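Local coordinates for putative polyketide cyclase (Bacillus cereus, PDB 3K0Z) that probably acts as a polyketide cyclase of the SnoaL-like family and is a putative lipoprotein, at the interface of chains A and B. Sequence-based numbering; all coordinates share one arbitrary frame. Chains: chain A/B, Putative polyketide cyclase.

The interface of chains A and B. Residues chain A 23-26, 101-104; chain B 23-26, 101-104.
Two strand ends from each subunit, the short N-terminal strand 22-24 and the end of strand 93-103 (94-103 in B), meet their twins across a two-fold axis in this patch of the subunit interface. The deposited assembly is a dimer, though the structure alone does not prove that this pairing is the biological one. A:Val103 and B:Val103 lie at the centre: they hide 87 and 90 Å² of surface, far more than any neighbour here, and face each other across the axis, somewhat offset, with A:Val103 CB 3.7 Å from B:Val103 CB. Each valine holds CG1 in the crowded position between its own N and carbonyl carbon (chi1 61° in B:Val103, with A:Val103 alike), which sends CG2 anti to N and into the partner. B:Val103 CG2 thus reaches the backbone of A:Asp25, 3.6 Å from its CA, while CG1 touches A:Leu101 CB at 4.1 Å, crossing that side chain obliquely. The side chain of A:Thr23 slides past that of B:Val103 in the opposite direction, A:Thr23 CG2 4.0 Å from B:Val103 CG2. No nitrogen or oxygen pair bonds across the patch, so its cohesion rests on packing. The two aspartates also slide past each other, carboxylate planes 42° apart and OD1 of A:Asp25 3.5 Å from OD1 of B:Asp25; such proximity may raise the pKa of one of them. Each also meets the proline CD of the other chain at about a right angle. Within chain B, the B:Gly104 amide helps fix the carboxylate, its N giving a nearly straight hydrogen bond (173° at H) to the anti lone pair of B:Asp25 OD2, 3.1 Å away.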
loop_
_atom_site.group_PDB
_atom_site.type_symbol
_atom_site.label_atom_id
_atom_site.label_comp_id
_atom_site.label_asym_id
_atom_site.label_seq_id
_atom_site.Cartn_x
_atom_site.Cartn_y
_atom_site.Cartn_z
ATOM N N THR A 23 -0.368 -11.800 8.655
ATOM C CA THR A 23 -0.094 -11.450 10.012
ATOM C C THR A 23 -1.404 -10.957 10.648
ATOM O O THR A 23 -2.029 -9.986 10.185
ATOM C CB THR A 23 1.002 -10.363 10.081
ATOM O OG1 THR A 23 2.194 -10.869 9.477
ATOM C CG2 THR A 23 1.269 -9.961 11.502
ATOM N N ILE A 24 -1.826 -11.639 11.703
ATOM C CA ILE A 24 -3.033 -11.258 12.417
ATOM C C ILE A 24 -2.771 -10.877 13.878
ATOM O O ILE A 24 -2.183 -11.636 14.648
ATOM C CB ILE A 24 -4.080 -12.364 12.399
ATOM C CG1 ILE A 24 -4.297 -12.893 10.962
ATOM C CG2 ILE A 24 -5.356 -11.798 13.020
ATOM C CD1 ILE A 24 -5.197 -14.160 10.839
ATOM N N ASP A 25 -3.246 -9.689 14.228
ATOM C CA ASP A 25 -3.232 -9.140 15.602
ATOM C C ASP A 25 -3.788 -10.217 16.551
ATOM O O ASP A 25 -4.925 -10.630 16.397
ATOM C CB ASP A 25 -4.156 -7.910 15.552
ATOM C CG ASP A 25 -4.447 -7.247 16.894
ATOM O OD1 ASP A 25 -4.077 -7.736 17.983
ATOM O OD2 ASP A 25 -5.133 -6.199 16.812
ATOM N N PRO A 26 -2.969 -10.697 17.500
ATOM C CA PRO A 26 -3.361 -11.739 18.456
ATOM C C PRO A 26 -4.512 -11.398 19.384
ATOM O O PRO A 26 -5.127 -12.290 19.949
ATOM C CB PRO A 26 -2.097 -11.936 19.303
ATOM C CG PRO A 26 -1.007 -11.394 18.526
ATOM C CD PRO A 26 -1.550 -10.342 17.641
ATOM N N LEU A 101 -2.342 -8.168 6.229
ATOM C CA LEU A 101 -1.965 -7.694 7.617
ATOM C C LEU A 101 -3.241 -7.224 8.313
ATOM O O LEU A 101 -3.893 -6.260 7.859
ATOM C CB LEU A 101 -0.965 -6.564 7.557
ATOM C CG LEU A 101 0.143 -6.884 6.547
ATOM C CD1 LEU A 101 1.061 -5.610 6.315
ATOM C CD2 LEU A 101 0.928 -8.143 6.994
ATOM N N VAL A 102 -3.600 -7.894 9.406
ATOM C CA VAL A 102 -4.912 -7.656 10.057
ATOM C C VAL A 102 -4.742 -7.101 11.470
ATOM O O VAL A 102 -4.200 -7.760 12.316
ATOM C CB VAL A 102 -5.763 -8.934 10.041
ATOM C CG1 VAL A 102 -7.126 -8.652 10.608
ATOM C CG2 VAL A 102 -5.853 -9.536 8.572
ATOM N N VAL A 103 -5.224 -5.872 11.724
ATOM C CA VAL A 103 -5.023 -5.240 13.029
ATOM C C VAL A 103 -6.075 -4.213 13.320
ATOM O O VAL A 103 -6.442 -3.442 12.447
ATOM C CB VAL A 103 -3.602 -4.618 13.130
ATOM C CG1 VAL A 103 -3.375 -3.432 12.127
ATOM C CG2 VAL A 103 -3.267 -4.208 14.617
ATOM N N GLY A 104 -6.611 -4.232 14.537
ATOM C CA GLY A 104 -7.693 -3.318 14.924
ATOM C C GLY A 104 -8.871 -3.509 13.966
ATOM O O GLY A 104 -9.353 -4.601 13.848
ATOM N N THR B 23 -2.884 2.632 14.368
ATOM C CA THR B 23 -3.404 1.432 15.014
ATOM C C THR B 23 -2.230 0.542 15.387
ATOM O O THR B 23 -1.438 0.196 14.513
ATOM C CB THR B 23 -4.358 0.640 14.056
ATOM O OG1 THR B 23 -5.452 1.488 13.713
ATOM C CG2 THR B 23 -4.902 -0.658 14.711
ATOM N N ILE B 24 -2.137 0.136 16.667
ATOM C CA ILE B 24 -1.046 -0.671 17.127
ATOM C C ILE B 24 -1.514 -1.959 17.778
ATOM O O ILE B 24 -2.422 -1.953 18.610
ATOM C CB ILE B 24 -0.220 0.103 18.163
ATOM C CG1 ILE B 24 0.427 1.362 17.542
ATOM C CG2 ILE B 24 0.851 -0.772 18.715
ATOM C CD1 ILE B 24 0.897 2.302 18.619
ATOM N N ASP B 25 -0.882 -3.060 17.377
ATOM C CA ASP B 25 -1.102 -4.381 17.946
ATOM C C ASP B 25 -0.851 -4.283 19.459
ATOM O O ASP B 25 0.262 -3.994 19.881
ATOM C CB ASP B 25 -0.115 -5.313 17.239
ATOM C CG ASP B 25 -0.083 -6.717 17.751
ATOM O OD1 ASP B 25 -0.747 -7.066 18.760
ATOM O OD2 ASP B 25 0.627 -7.505 17.060
ATOM N N PRO B 26 -1.888 -4.485 20.273
ATOM C CA PRO B 26 -1.686 -4.333 21.713
ATOM C C PRO B 26 -0.979 -5.469 22.422
ATOM O O PRO B 26 -0.715 -5.345 23.601
ATOM C CB PRO B 26 -3.116 -4.203 22.254
ATOM C CG PRO B 26 -3.960 -4.882 21.291
ATOM C CD PRO B 26 -3.299 -4.762 19.948
ATOM N N LEU B 101 -0.097 1.495 10.662
ATOM C CA LEU B 101 -0.743 0.236 11.111
ATOM C C LEU B 101 0.375 -0.754 11.495
ATOM O O LEU B 101 1.085 -1.253 10.627
ATOM C CB LEU B 101 -1.630 -0.347 9.978
ATOM C CG LEU B 101 -2.635 0.610 9.322
ATOM C CD1 LEU B 101 -3.322 -0.068 8.133
ATOM C CD2 LEU B 101 -3.636 1.228 10.353
ATOM N N VAL B 102 0.509 -1.060 12.780
ATOM C CA VAL B 102 1.637 -1.843 13.306
ATOM C C VAL B 102 1.107 -3.175 13.894
ATOM O O VAL B 102 0.226 -3.167 14.785
ATOM C CB VAL B 102 2.360 -1.016 14.423
ATOM C CG1 VAL B 102 3.506 -1.799 15.042
ATOM C CG2 VAL B 102 2.886 0.333 13.883
ATOM N N VAL B 103 1.595 -4.296 13.359
ATOM C CA VAL B 103 1.149 -5.622 13.770
ATOM C C VAL B 103 2.231 -6.667 13.554
ATOM O O VAL B 103 2.852 -6.705 12.525
ATOM C CB VAL B 103 -0.192 -6.022 13.067
ATOM C CG1 VAL B 103 -0.080 -6.068 11.526
ATOM C CG2 VAL B 103 -0.817 -7.341 13.662
ATOM N N GLY B 104 2.465 -7.499 14.562
ATOM C CA GLY B 104 3.515 -8.504 14.494
ATOM C C GLY B 104 4.835 -7.797 14.179
ATOM O O GLY B 104 5.240 -6.889 14.926
#